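PDB 3CTP: periplasmic binding protein/LacI transcriptional regulator from Alkaliphilus metalliredigens, which binds beta-D-xylulofuranose in the cleft between its two periplasmic-binding-protein-like lobes and probably represses transcription in response to a sugar. Local coordinates for residues G119-R124 with T292-L297; I149-S154 with I308-M313; H115-I120 with I134-V139; S60-L65 with T92-N97. All coordinates share one frame; numbering follows the deposited sequence. Where two conformers were deposited one is given.

Contact 1: residues G119-R124 with T292-L297. With XLF (beta-D-xylulofuranose), chain C.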
loop_
_atom_site.group_PDB
_atom_site.type_symbol
_atom_site.label_atom_id
_atom_site.label_comp_id
_atom_site.label_asym_id
_atom_site.label_seq_id
_atom_site.Cartn_x
_atom_site.Cartn_y
_atom_site.Cartn_z
ATOM N N GLY A 119 -20.872 -11.212 -6.692
ATOM C CA GLY A 119 -21.264 -9.944 -6.075
ATOM C C GLY A 119 -20.133 -8.938 -6.228
ATOM O O GLY A 119 -19.024 -9.311 -6.566
ATOM N N ILE A 120 -20.452 -7.666 -6.006
ATOM C CA ILE A 120 -19.486 -6.582 -6.152
ATOM C C ILE A 120 -19.546 -5.687 -4.919
ATOM O O ILE A 120 -20.645 -5.383 -4.413
ATOM C CB ILE A 120 -19.834 -5.737 -7.392
ATOM C CG1 ILE A 120 -19.645 -6.600 -8.654
ATOM C CG2 ILE A 120 -18.988 -4.446 -7.451
ATOM C CD1 ILE A 120 -20.077 -5.860 -9.971
ATOM N N ILE A 121 -18.375 -5.289 -4.431
ATOM C CA ILE A 121 -18.255 -4.300 -3.351
ATOM C C ILE A 121 -17.697 -3.051 -4.010
ATOM O O ILE A 121 -16.575 -3.061 -4.490
ATOM C CB ILE A 121 -17.280 -4.785 -2.239
ATOM C CG1 ILE A 121 -17.807 -6.081 -1.623
ATOM C CG2 ILE A 121 -17.101 -3.674 -1.164
ATOM C CD1 ILE A 121 -16.695 -6.897 -0.857
ATOM N N ALA A 122 -18.461 -1.955 -3.956
ATOM C CA ALA A 122 -18.151 -0.715 -4.673
ATOM C C ALA A 122 -17.698 0.396 -3.721
ATOM O O ALA A 122 -18.517 1.011 -3.018
ATOM C CB ALA A 122 -19.398 -0.271 -5.453
ATOM N N SER A 123 -16.394 0.671 -3.707
ATOM C CA SER A 123 -15.834 1.617 -2.737
ATOM C C SER A 123 -15.767 3.032 -3.302
ATOM O O SER A 123 -15.294 3.251 -4.438
ATOM C CB SER A 123 -14.433 1.172 -2.226
ATOM O OG SER A 123 -14.500 -0.126 -1.674
ATOM N N ARG A 124 -16.232 3.998 -2.509
ATOM C CA ARG A 124 -16.070 5.388 -2.882
ATOM C C ARG A 124 -16.542 5.618 -4.330
ATOM O O ARG A 124 -15.905 6.334 -5.135
ATOM C CB ARG A 124 -14.615 5.841 -2.647
ATOM C CG ARG A 124 -14.506 7.298 -2.280
ATOM C CD ARG A 124 -13.294 7.542 -1.386
ATOM N NE ARG A 124 -12.031 7.406 -2.129
ATOM C CZ ARG A 124 -10.838 7.448 -1.533
ATOM N NH1 ARG A 124 -9.723 7.356 -2.253
ATOM N NH2 ARG A 124 -10.771 7.618 -0.203
ATOM N N THR A 292 -19.103 -6.643 8.172
ATOM C CA THR A 292 -20.436 -6.152 7.834
ATOM C C THR A 292 -20.653 -6.163 6.323
ATOM O O THR A 292 -21.688 -6.576 5.838
ATOM C CB THR A 292 -20.620 -4.752 8.432
ATOM O OG1 THR A 292 -20.543 -4.886 9.861
ATOM C CG2 THR A 292 -21.982 -4.132 8.045
ATOM N N ILE A 293 -19.645 -5.698 5.579
ATOM C CA ILE A 293 -19.763 -5.642 4.134
ATOM C C ILE A 293 -20.016 -7.051 3.596
ATOM O O ILE A 293 -20.905 -7.269 2.753
ATOM C CB ILE A 293 -18.453 -5.078 3.549
ATOM C CG1 ILE A 293 -18.327 -3.577 3.846
ATOM C CG2 ILE A 293 -18.314 -5.400 2.072
ATOM C CD1 ILE A 293 -16.924 -2.984 3.555
ATOM N N ILE A 294 -19.239 -8.025 4.085
ATOM C CA ILE A 294 -19.399 -9.385 3.581
ATOM C C ILE A 294 -20.727 -10.007 4.054
ATOM O O ILE A 294 -21.433 -10.660 3.283
ATOM C CB ILE A 294 -18.201 -10.229 3.996
ATOM C CG1 ILE A 294 -16.984 -9.786 3.186
ATOM C CG2 ILE A 294 -18.502 -11.722 3.804
ATOM C CD1 ILE A 294 -17.108 -10.017 1.681
ATOM N N GLU A 295 -21.085 -9.807 5.316
ATOM C CA GLU A 295 -22.349 -10.344 5.810
ATOM C C GLU A 295 -23.499 -9.858 4.968
ATOM O O GLU A 295 -24.367 -10.642 4.592
ATOM C CB GLU A 295 -22.607 -9.902 7.250
ATOM C CG GLU A 295 -21.876 -10.699 8.314
ATOM C CD GLU A 295 -22.186 -12.183 8.286
ATOM O OE1 GLU A 295 -23.376 -12.580 8.423
ATOM O OE2 GLU A 295 -21.233 -12.944 8.141
ATOM N N LEU A 296 -23.519 -8.564 4.666
ATOM C CA LEU A 296 -24.656 -7.989 3.937
ATOM C C LEU A 296 -24.619 -8.413 2.468
ATOM O O LEU A 296 -25.658 -8.734 1.874
ATOM C CB LEU A 296 -24.647 -6.469 4.050
ATOM C CG LEU A 296 -24.851 -5.960 5.469
ATOM C CD1 LEU A 296 -24.645 -4.445 5.541
ATOM C CD2 LEU A 296 -26.285 -6.322 5.948
ATOM N N LEU A 297 -23.438 -8.411 1.856
ATOM C CA LEU A 297 -23.387 -8.845 0.456
ATOM C C LEU A 297 -23.888 -10.287 0.326
ATOM O O LEU A 297 -24.629 -10.626 -0.613
ATOM C CB LEU A 297 -21.944 -8.704 -0.101
ATOM C CG LEU A 297 -21.798 -9.060 -1.583
ATOM C CD1 LEU A 297 -22.642 -8.127 -2.438
ATOM C CD2 LEU A 297 -20.307 -8.995 -1.980
HETATM O O4 XLF C . -12.777 8.318 1.760
HETATM C C4 XLF C . -12.045 8.380 2.986
HETATM C C5 XLF C . -10.796 9.210 2.732
HETATM O O5 XLF C . -9.701 8.289 2.738
HETATM C C3 XLF C . -11.517 7.007 3.370
HETATM O O3 XLF C . -12.222 6.462 4.493
HETATM C C2 XLF C . -10.086 7.320 3.709
HETATM O O2 XLF C . -9.984 7.904 5.024
HETATM C C1 XLF C . -9.176 6.115 3.585
HETATM O O1 XLF C . -7.817 6.524 3.803
#
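I121 of strand 119-123 packs on I293, I294 and L297 of helix 286-302, the short strand and helix segments running roughly antiparallel at 141° with their axes 9.8 Å apart. The side chain of I121 carries the contact. Its CG1 stands anti to the carbonyl carbon (chi1 -61°), beside the backbone N, and CD1 beyond it lies 3.7 Å from CG2 of I293, the two side chains crossing at about a right angle. The same I121 CD1 also meets I294 CD1 at 4.0 Å, again at about a right angle. L297 brings CD2 to within 3.9 Å of I121 CG1, while its other methyl, CD1, rests 3.9 Å from the carbonyl O of I120. An alanine in place of I121 would probably open a gap under the helix, leaving I293 CG2, I294 CD1 and L297 CD2 without the branches they pack on. I82 of helix 73-88 and V139 of the adjoining strand close round the same isoleucine.

Past the end of the strand the chain changes character. The chain of R124 bends at chi3, and its NH2 donates to O4 of the xylulofuranose at 2.9 Å (158°), with O4 at the edge of the guanidinium and in its plane; a second bond from NH2 to O5 is weak. D100 and D213 form salt bridges with NH1. Aliphatic packing alone joins helix to strand, whose backbone is bonded to its neighbours in the sheet, whereas the arginine at the strand's C-terminal end uses directional bonds to grip the sugar.

Contact 2: residues I149-S154 with I308-M313; sequences IITISS and IEDYIM
Strands 151-154 and 311-318 are parallel neighbours in the mixed sheet that also holds strands 62-67, 92-97, 119-123 and 138-141, and I152 with Y311, S153 with I312 and S154 with M313 form their bridges. The backbone bonds alternate along the pair. Y311 N donates to T151 O at 2.9 Å (171°), S153 N to Y311 O, and M313 N to S153 O, so that S153 bonds through both its N-H and its carbonyl. CA-H...O contacts fill in between, among them I152 CA to Y311 O at 3.3 Å.

Before the bridges begin, I150 and I308 cross at about a right angle. I150 CG1 comes to 3.5 Å from I308 CD1, tighter than usual for two carbons. The CG2 branch of I150, anti to the backbone N, touches E309 O and reaches the tyrosine ring obliquely, 3.9 Å from Y311 CD1. A water ties the polar side chains together, donating to D310 OD1 at 2.8 Å and hydrogen-bonding T151 OG1 at 3.2 Å; H144 is a further partner of that carboxylate oxygen.

Helix 286-302 packs on one face, where L296 and T292 meet Y311 and L289 meets S154 and M313. S154 OG bonds to Q284, which hydrogen-bonds the bound sugar, and strand 138-141 flanks 151-154 on the side away from 311-318.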
loop_
_atom_site.group_PDB
_atom_site.type_symbol
_atom_site.label_atom_id
_atom_site.label_comp_id
_atom_site.label_asym_id
_atom_site.label_seq_id
_atom_site.Cartn_x
_atom_site.Cartn_y
_atom_site.Cartn_z
ATOM N N ILE A 149 -29.218 0.150 -2.920
ATOM C CA ILE A 149 -27.916 -0.475 -2.593
ATOM C C ILE A 149 -27.497 -0.035 -1.193
ATOM O O ILE A 149 -27.474 1.160 -0.895
ATOM C CB ILE A 149 -26.847 -0.055 -3.627
ATOM C CG1 ILE A 149 -27.196 -0.674 -4.994
ATOM C CG2 ILE A 149 -25.427 -0.459 -3.165
ATOM C CD1 ILE A 149 -26.333 -0.114 -6.135
ATOM N N ILE A 150 -27.199 -1.011 -0.329
ATOM C CA ILE A 150 -26.788 -0.733 1.043
ATOM C C ILE A 150 -25.437 -0.051 1.058
ATOM O O ILE A 150 -24.537 -0.465 0.336
ATOM C CB ILE A 150 -26.619 -2.041 1.809
ATOM C CG1 ILE A 150 -27.995 -2.708 2.000
ATOM C CG2 ILE A 150 -25.962 -1.781 3.206
ATOM C CD1 ILE A 150 -27.895 -4.160 2.539
ATOM N N THR A 151 -25.286 0.956 1.899
ATOM C CA THR A 151 -24.005 1.677 2.043
ATOM C C THR A 151 -23.475 1.454 3.467
ATOM O O THR A 151 -24.198 1.689 4.466
ATOM C CB THR A 151 -24.222 3.197 1.828
ATOM O OG1 THR A 151 -24.932 3.421 0.600
ATOM C CG2 THR A 151 -22.895 3.936 1.794
ATOM N N ILE A 152 -22.220 1.001 3.574
ATOM C CA ILE A 152 -21.569 0.758 4.851
ATOM C C ILE A 152 -20.472 1.822 4.992
ATOM O O ILE A 152 -19.741 2.099 4.039
ATOM C CB ILE A 152 -20.889 -0.655 4.858
ATOM C CG1 ILE A 152 -21.904 -1.795 4.618
ATOM C CG2 ILE A 152 -20.157 -0.909 6.180
ATOM C CD1 ILE A 152 -22.143 -2.172 3.085
ATOM N N SER A 153 -20.328 2.392 6.172
ATOM C CA SER A 153 -19.313 3.411 6.365
ATOM C C SER A 153 -18.906 3.483 7.809
ATOM O O SER A 153 -19.589 2.907 8.650
ATOM C CB SER A 153 -19.897 4.743 5.923
ATOM O OG SER A 153 -18.912 5.761 5.976
ATOM N N SER A 154 -17.791 4.157 8.116
ATOM C CA SER A 154 -17.528 4.517 9.503
ATOM C C SER A 154 -18.335 5.764 9.856
ATOM O O SER A 154 -18.887 6.412 8.978
ATOM C CB SER A 154 -16.046 4.808 9.740
ATOM O OG SER A 154 -15.245 3.634 9.540
ATOM N N ILE A 308 -32.733 -2.147 3.271
ATOM C CA ILE A 308 -31.657 -1.418 2.591
ATOM C C ILE A 308 -31.505 -0.050 3.214
ATOM O O ILE A 308 -32.286 0.857 2.917
ATOM C CB ILE A 308 -31.970 -1.323 1.084
ATOM C CG1 ILE A 308 -32.205 -2.707 0.515
ATOM C CG2 ILE A 308 -30.855 -0.602 0.353
ATOM C CD1 ILE A 308 -31.083 -3.601 0.704
ATOM N N GLU A 309 -30.534 0.102 4.122
ATOM C CA GLU A 309 -30.347 1.322 4.894
ATOM C C GLU A 309 -28.858 1.467 5.183
ATOM O O GLU A 309 -28.095 0.531 4.911
ATOM C CB GLU A 309 -31.088 1.200 6.241
ATOM C CG GLU A 309 -30.623 0.019 7.103
ATOM C CD GLU A 309 -31.380 -0.120 8.427
ATOM O OE1 GLU A 309 -31.800 0.910 8.991
ATOM O OE2 GLU A 309 -31.527 -1.268 8.897
ATOM N N ASP A 310 -28.446 2.608 5.743
ATOM C CA ASP A 310 -27.022 2.823 6.054
ATOM C C ASP A 310 -26.578 1.975 7.242
ATOM O O ASP A 310 -27.283 1.881 8.258
ATOM C CB ASP A 310 -26.757 4.273 6.468
ATOM C CG ASP A 310 -26.993 5.278 5.347
ATOM O OD1 ASP A 310 -26.990 4.895 4.166
ATOM O OD2 ASP A 310 -27.184 6.472 5.663
ATOM N N TYR A 311 -25.382 1.389 7.123
ATOM C CA TYR A 311 -24.740 0.722 8.255
ATOM C C TYR A 311 -23.538 1.552 8.643
ATOM O O TYR A 311 -22.616 1.667 7.843
ATOM C CB TYR A 311 -24.276 -0.681 7.855
ATOM C CG TYR A 311 -25.400 -1.716 7.916
ATOM C CD1 TYR A 311 -26.486 -1.655 7.052
ATOM C CD2 TYR A 311 -25.366 -2.742 8.868
ATOM C CE1 TYR A 311 -27.527 -2.590 7.134
ATOM C CE2 TYR A 311 -26.391 -3.683 8.943
ATOM C CZ TYR A 311 -27.471 -3.597 8.092
ATOM O OH TYR A 311 -28.473 -4.547 8.216
ATOM N N ILE A 312 -23.556 2.161 9.826
ATOM C CA ILE A 312 -22.489 3.087 10.233
ATOM C C ILE A 312 -21.778 2.549 11.456
ATOM O O ILE A 312 -22.419 2.286 12.492
ATOM C CB ILE A 312 -23.116 4.466 10.540
ATOM C CG1 ILE A 312 -23.832 4.969 9.291
ATOM C CG2 ILE A 312 -22.055 5.452 10.976
ATOM C CD1 ILE A 312 -24.532 6.302 9.487
ATOM N N MET A 313 -20.461 2.331 11.347
ATOM C CA MET A 313 -19.670 1.754 12.443
ATOM C C MET A 313 -18.981 2.818 13.305
ATOM O O MET A 313 -18.467 3.816 12.814
ATOM C CB MET A 313 -18.553 0.797 11.921
ATOM C CG MET A 313 -18.945 -0.432 11.100
ATOM S SD MET A 313 -20.078 -1.607 11.913
ATOM C CE MET A 313 -21.331 -1.008 10.887
HETATM O O HOH W 1 -27.558 2.883 2.268
#

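Contact 3: residues H115-I120 with I134-V139; sequences HRVAGI and IDIPVV
I136 lays its CG2 branch against the backbone at G119, 3.8 Å from G119 CA. That methyl is anti to the backbone N of I136 and is also close to the carbonyl O of V117 at 3.9 Å; I136 CD1 approaches the same oxygen. From the strand side, CG1 of I120 comes to 4.2 Å from I136 CG2, a loose contact. Next along the chain, P137 presents the CD and CG edge of its pyrrolidine ring to the carbonyl of A118, with CD 3.4 Å from A118 O.

Strands 119-123 and 138-141 are parallel neighbours in the sheet, and the bridge between I120 and V138 sets their side chains on the same face. I120 N donates to P137 O at 2.9 Å (150°), and I120 O accepts from V139 N at 3.1 Å, the donor lying nearly along the C=O axis. I120 therefore bonds through its N-H and its C=O to P137 and V139, the residues on either side of V138. V138 CG2, anti to the carbonyl carbon, stands 4.2 Å from I120 CB, and V138 CG1 lies near I120 O.

L109 and L112 of helix 102-114 pack on I120 from that face. P137 turns instead to L297, I300 and I301 of helix 286-302. Where helix 102-114 ends, R116 takes positive phi in a Schellman motif, and H115 just before it packs on T62 of the second subunit.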
loop_
_atom_site.group_PDB
_atom_site.type_symbol
_atom_site.label_atom_id
_atom_site.label_comp_id
_atom_site.label_asym_id
_atom_site.label_seq_id
_atom_site.Cartn_x
_atom_site.Cartn_y
_atom_site.Cartn_z
ATOM N N HIS A 115 -17.656 -11.310 -16.394
ATOM C CA HIS A 115 -17.047 -12.476 -15.724
ATOM C C HIS A 115 -17.960 -13.155 -14.707
ATOM O O HIS A 115 -17.554 -14.117 -14.045
ATOM C CB HIS A 115 -15.727 -12.076 -15.065
ATOM C CG HIS A 115 -14.612 -11.946 -16.043
ATOM N ND1 HIS A 115 -14.433 -10.817 -16.814
ATOM C CD2 HIS A 115 -13.660 -12.826 -16.435
ATOM C CE1 HIS A 115 -13.399 -10.994 -17.616
ATOM N NE2 HIS A 115 -12.916 -12.207 -17.409
ATOM N N ARG A 116 -19.182 -12.659 -14.581
ATOM C CA ARG A 116 -20.205 -13.315 -13.781
ATOM C C ARG A 116 -19.770 -13.540 -12.338
ATOM O O ARG A 116 -19.983 -14.628 -11.769
ATOM C CB ARG A 116 -20.599 -14.663 -14.404
ATOM C CG ARG A 116 -21.330 -14.547 -15.732
ATOM C CD ARG A 116 -21.770 -15.937 -16.193
ATOM N NE ARG A 116 -22.864 -15.885 -17.158
ATOM C CZ ARG A 116 -24.152 -15.915 -16.830
ATOM N NH1 ARG A 116 -24.514 -15.984 -15.553
ATOM N NH2 ARG A 116 -25.077 -15.858 -17.779
ATOM N N VAL A 117 -19.152 -12.537 -11.738
ATOM C CA VAL A 117 -18.848 -12.650 -10.300
ATOM C C VAL A 117 -20.138 -12.743 -9.503
ATOM O O VAL A 117 -21.209 -12.335 -9.974
ATOM C CB VAL A 117 -17.964 -11.484 -9.798
ATOM C CG1 VAL A 117 -16.643 -11.493 -10.560
ATOM C CG2 VAL A 117 -18.686 -10.136 -9.944
ATOM N N ALA A 118 -20.050 -13.248 -8.271
ATOM C CA ALA A 118 -21.238 -13.463 -7.481
ATOM C C ALA A 118 -21.771 -12.167 -6.903
ATOM O O ALA A 118 -22.959 -12.045 -6.611
ATOM C CB ALA A 118 -20.935 -14.434 -6.330
ATOM N N GLY A 119 -20.872 -11.212 -6.692
ATOM C CA GLY A 119 -21.264 -9.944 -6.075
ATOM C C GLY A 119 -20.133 -8.938 -6.228
ATOM O O GLY A 119 -19.024 -9.311 -6.566
ATOM N N ILE A 120 -20.452 -7.666 -6.006
ATOM C CA ILE A 120 -19.486 -6.582 -6.152
ATOM C C ILE A 120 -19.546 -5.687 -4.919
ATOM O O ILE A 120 -20.645 -5.383 -4.413
ATOM C CB ILE A 120 -19.834 -5.737 -7.392
ATOM C CG1 ILE A 120 -19.645 -6.600 -8.654
ATOM C CG2 ILE A 120 -18.988 -4.446 -7.451
ATOM C CD1 ILE A 120 -20.077 -5.860 -9.971
ATOM N N ILE A 134 -27.446 -3.389 -13.894
ATOM C CA ILE A 134 -26.612 -4.536 -13.592
ATOM C C ILE A 134 -27.464 -5.459 -12.742
ATOM O O ILE A 134 -28.271 -4.998 -11.938
ATOM C CB ILE A 134 -25.296 -4.140 -12.899
ATOM C CG1 ILE A 134 -25.429 -4.194 -11.379
ATOM C CG2 ILE A 134 -24.848 -2.757 -13.357
ATOM C CD1 ILE A 134 -24.101 -3.989 -10.671
ATOM N N ASP A 135 -27.332 -6.759 -12.962
ATOM C CA ASP A 135 -28.173 -7.724 -12.282
ATOM C C ASP A 135 -27.301 -8.600 -11.397
ATOM O O ASP A 135 -27.384 -9.827 -11.428
ATOM C CB ASP A 135 -28.910 -8.584 -13.308
ATOM C CG ASP A 135 -30.057 -9.347 -12.701
ATOM O OD1 ASP A 135 -31.215 -9.088 -13.092
ATOM O OD2 ASP A 135 -29.800 -10.195 -11.822
ATOM N N ILE A 136 -26.448 -7.952 -10.621
ATOM C CA ILE A 136 -25.498 -8.642 -9.767
ATOM C C ILE A 136 -25.580 -7.925 -8.434
ATOM O O ILE A 136 -25.711 -6.700 -8.409
ATOM C CB ILE A 136 -24.066 -8.515 -10.318
ATOM C CG1 ILE A 136 -23.899 -9.345 -11.596
ATOM C CG2 ILE A 136 -23.052 -8.991 -9.298
ATOM C CD1 ILE A 136 -22.478 -9.314 -12.156
ATOM N N PRO A 137 -25.532 -8.669 -7.324
ATOM C CA PRO A 137 -25.592 -8.030 -6.002
ATOM C C PRO A 137 -24.444 -7.053 -5.786
ATOM O O PRO A 137 -23.290 -7.364 -6.129
ATOM C CB PRO A 137 -25.440 -9.212 -5.032
ATOM C CG PRO A 137 -26.059 -10.392 -5.827
ATOM C CD PRO A 137 -25.644 -10.143 -7.254
ATOM N N VAL A 138 -24.758 -5.902 -5.201
ATOM C CA VAL A 138 -23.758 -4.866 -4.928
ATOM C C VAL A 138 -23.997 -4.322 -3.525
ATOM O O VAL A 138 -25.159 -4.119 -3.124
ATOM C CB VAL A 138 -23.911 -3.642 -5.898
ATOM C CG1 VAL A 138 -22.961 -2.503 -5.487
ATOM C CG2 VAL A 138 -23.656 -4.052 -7.337
ATOM N N VAL A 139 -22.919 -4.101 -2.770
ATOM C CA VAL A 139 -22.960 -3.246 -1.583
ATOM C C VAL A 139 -21.899 -2.157 -1.751
ATOM O O VAL A 139 -20.938 -2.342 -2.511
ATOM C CB VAL A 139 -22.739 -3.984 -0.265
ATOM C CG1 VAL A 139 -23.843 -5.027 -0.075
ATOM C CG2 VAL A 139 -21.349 -4.662 -0.207
#

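Contact 4: residues S60-L65 with T92-N97; sequences SKTIGL and TLFLCN
T62 sets its CG2 methyl over one face of the F94 ring, 3.8 Å from the centroid and 14° off the ring normal, a CH-pi contact. OG1 of T62 is anti to the carbonyl carbon (chi1 -60°), which leaves CG2 anti to the backbone N; the methyl lies a little toward the rim and is nearest CD2 of F94. F94 of the second subunit also stacks with this ring, and H115 of that subunit meets it edge-to-face. An alanine at F94 would probably leave the T62 methyl without its aromatic partner and strip the dimer interface of a stacked ring pair.

On the same side of the sheet, T62 OG1 and T92 OG1 share a hydrogen bond of 2.9 Å in which either could be the donor. T92 OG1 sits between its backbone N and carbonyl carbon, the crowded position, and a water bonds to it at 2.7 Å. The opposite face is apolar: L93 CD2 packs on I63 CB at 3.7 Å, and L65 and L95 lie side by side, pointing the same way, with their CD2 atoms 3.7 Å apart. Between the faces, five backbone bonds join the strands, from T92 N to K61 O through to C96 N to L65 O; the straightest, at 171°, runs from L65 N to F94 O at 2.8 Å.

Helix 73-88 packs over the leucines L65 and L93. Strand 62-67, that helix and strand 92-97 make up a beta-alpha-beta unit with parallel strands; strand 92-97, outermost within this chain, carries F94 into the dimer interface, and L95 bonds through its backbone to the second subunit.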
loop_
_atom_site.group_PDB
_atom_site.type_symbol
_atom_site.label_atom_id
_atom_site.label_comp_id
_atom_site.label_asym_id
_atom_site.label_seq_id
_atom_site.Cartn_x
_atom_site.Cartn_y
_atom_site.Cartn_z
ATOM N N SER A 60 -20.217 -18.839 -9.880
ATOM C CA SER A 60 -18.972 -18.182 -9.408
ATOM C C SER A 60 -18.937 -18.108 -7.882
ATOM O O SER A 60 -19.932 -17.764 -7.237
ATOM C CB SER A 60 -18.886 -16.758 -9.966
ATOM O OG SER A 60 -17.810 -16.056 -9.373
ATOM N N LYS A 61 -17.788 -18.420 -7.303
ATOM C CA LYS A 61 -17.601 -18.127 -5.902
ATOM C C LYS A 61 -16.573 -17.032 -5.771
ATOM O O LYS A 61 -15.751 -17.070 -4.871
ATOM C CB LYS A 61 -17.167 -19.374 -5.121
ATOM C CG LYS A 61 -18.204 -20.485 -5.185
ATOM C CD LYS A 61 -19.479 -20.048 -4.474
ATOM C CE LYS A 61 -19.351 -20.165 -2.952
ATOM N NZ LYS A 61 -20.710 -20.188 -2.330
ATOM N N THR A 62 -16.655 -16.022 -6.642
ATOM C CA THR A 62 -15.745 -14.885 -6.554
ATOM C C THR A 62 -16.531 -13.584 -6.437
ATOM O O THR A 62 -17.584 -13.424 -7.088
ATOM C CB THR A 62 -14.789 -14.838 -7.742
ATOM O OG1 THR A 62 -14.028 -16.061 -7.758
ATOM C CG2 THR A 62 -13.806 -13.663 -7.620
ATOM N N ILE A 63 -16.031 -12.701 -5.579
ATOM C CA ILE A 63 -16.600 -11.365 -5.381
ATOM C C ILE A 63 -15.600 -10.349 -5.926
ATOM O O ILE A 63 -14.385 -10.522 -5.773
ATOM C CB ILE A 63 -16.801 -11.107 -3.889
ATOM C CG1 ILE A 63 -17.989 -11.940 -3.432
ATOM C CG2 ILE A 63 -17.008 -9.608 -3.614
ATOM C CD1 ILE A 63 -18.038 -12.207 -1.913
ATOM N N GLY A 64 -16.088 -9.311 -6.592
ATOM C CA GLY A 64 -15.183 -8.263 -7.076
ATOM C C GLY A 64 -15.158 -7.142 -6.069
ATOM O O GLY A 64 -16.221 -6.661 -5.656
ATOM N N LEU A 65 -13.977 -6.752 -5.631
ATOM C CA LEU A 65 -13.832 -5.630 -4.705
ATOM C C LEU A 65 -13.195 -4.468 -5.446
ATOM O O LEU A 65 -12.042 -4.573 -5.878
ATOM C CB LEU A 65 -12.927 -6.011 -3.531
ATOM C CG LEU A 65 -12.459 -4.881 -2.593
ATOM C CD1 LEU A 65 -13.671 -4.150 -1.963
ATOM C CD2 LEU A 65 -11.565 -5.398 -1.484
ATOM N N THR A 92 -13.638 -16.226 -3.047
ATOM C CA THR A 92 -12.371 -15.539 -3.315
ATOM C C THR A 92 -12.668 -14.115 -3.799
ATOM O O THR A 92 -13.819 -13.782 -4.053
ATOM C CB THR A 92 -11.589 -16.281 -4.366
ATOM O OG1 THR A 92 -12.467 -16.665 -5.424
ATOM C CG2 THR A 92 -11.053 -17.581 -3.758
ATOM N N LEU A 93 -11.643 -13.267 -3.895
ATOM C CA LEU A 93 -11.836 -11.875 -4.320
ATOM C C LEU A 93 -10.953 -11.548 -5.542
ATOM O O LEU A 93 -9.811 -11.998 -5.624
ATOM C CB LEU A 93 -11.349 -10.920 -3.235
ATOM C CG LEU A 93 -12.106 -10.622 -1.970
ATOM C CD1 LEU A 93 -11.379 -9.473 -1.265
ATOM C CD2 LEU A 93 -13.510 -10.216 -2.331
ATOM N N PHE A 94 -11.495 -10.763 -6.463
ATOM C CA PHE A 94 -10.700 -10.056 -7.473
ATOM C C PHE A 94 -10.654 -8.605 -7.026
ATOM O O PHE A 94 -11.710 -8.021 -6.753
ATOM C CB PHE A 94 -11.386 -10.088 -8.838
ATOM C CG PHE A 94 -11.336 -11.420 -9.540
ATOM C CD1 PHE A 94 -10.276 -12.270 -9.359
ATOM C CD2 PHE A 94 -12.330 -11.769 -10.425
ATOM C CE1 PHE A 94 -10.219 -13.506 -10.036
ATOM C CE2 PHE A 94 -12.280 -12.966 -11.098
ATOM C CZ PHE A 94 -11.244 -13.837 -10.895
ATOM N N LEU A 95 -9.474 -8.001 -6.946
ATOM C CA LEU A 95 -9.387 -6.576 -6.609
ATOM C C LEU A 95 -9.261 -5.767 -7.875
ATOM O O LEU A 95 -8.509 -6.142 -8.778
ATOM C CB LEU A 95 -8.161 -6.265 -5.759
ATOM C CG LEU A 95 -7.897 -7.148 -4.568
ATOM C CD1 LEU A 95 -6.683 -6.533 -3.802
ATOM C CD2 LEU A 95 -9.110 -7.171 -3.684
ATOM N N CYS A 96 -9.993 -4.653 -7.935
ATOM C CA CYS A 96 -10.026 -3.798 -9.119
ATOM C C CYS A 96 -9.735 -2.391 -8.683
ATOM O O CYS A 96 -10.396 -1.826 -7.829
ATOM C CB CYS A 96 -11.423 -3.835 -9.753
ATOM S SG CYS A 96 -11.901 -5.508 -10.330
ATOM N N ASN A 97 -8.726 -1.818 -9.318
ATOM C CA ASN A 97 -8.225 -0.554 -8.965
ATOM C C ASN A 97 -9.013 0.561 -9.695
ATOM O O ASN A 97 -8.860 0.699 -10.898
ATOM C CB ASN A 97 -6.807 -0.572 -9.537
ATOM C CG ASN A 97 -6.110 0.676 -9.321
ATOM O OD1 ASN A 97 -6.701 1.608 -8.811
ATOM N ND2 ASN A 97 -4.830 0.735 -9.699
HETATM O O HOH W 2 -13.310 -19.270 -5.466
#

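All four contacts reach the same sheet. Contact 3 joins strand 119-123 to 138-141; contact 4 pairs 62-67, the other neighbour of 119-123, with 92-97; contact 1 packs a helix on 119-123 itself. Contact 2 lies further across the sheet, about 20 Å from contact 4 between centres, and touches helix 286-302 of contact 1, where L296 meets I150 and Y311. Contacts 1 and 4 are buried; contacts 2 and 3 are partly so. Contact 1 is held by aliphatic side chains without hydrogen bonds, whereas the others rest on parallel backbone pairing. Polar side chains bond across contact 4 directly, in contact 2 through water. Contact 4 meets the second subunit broadly, contact 3 through H115 alone.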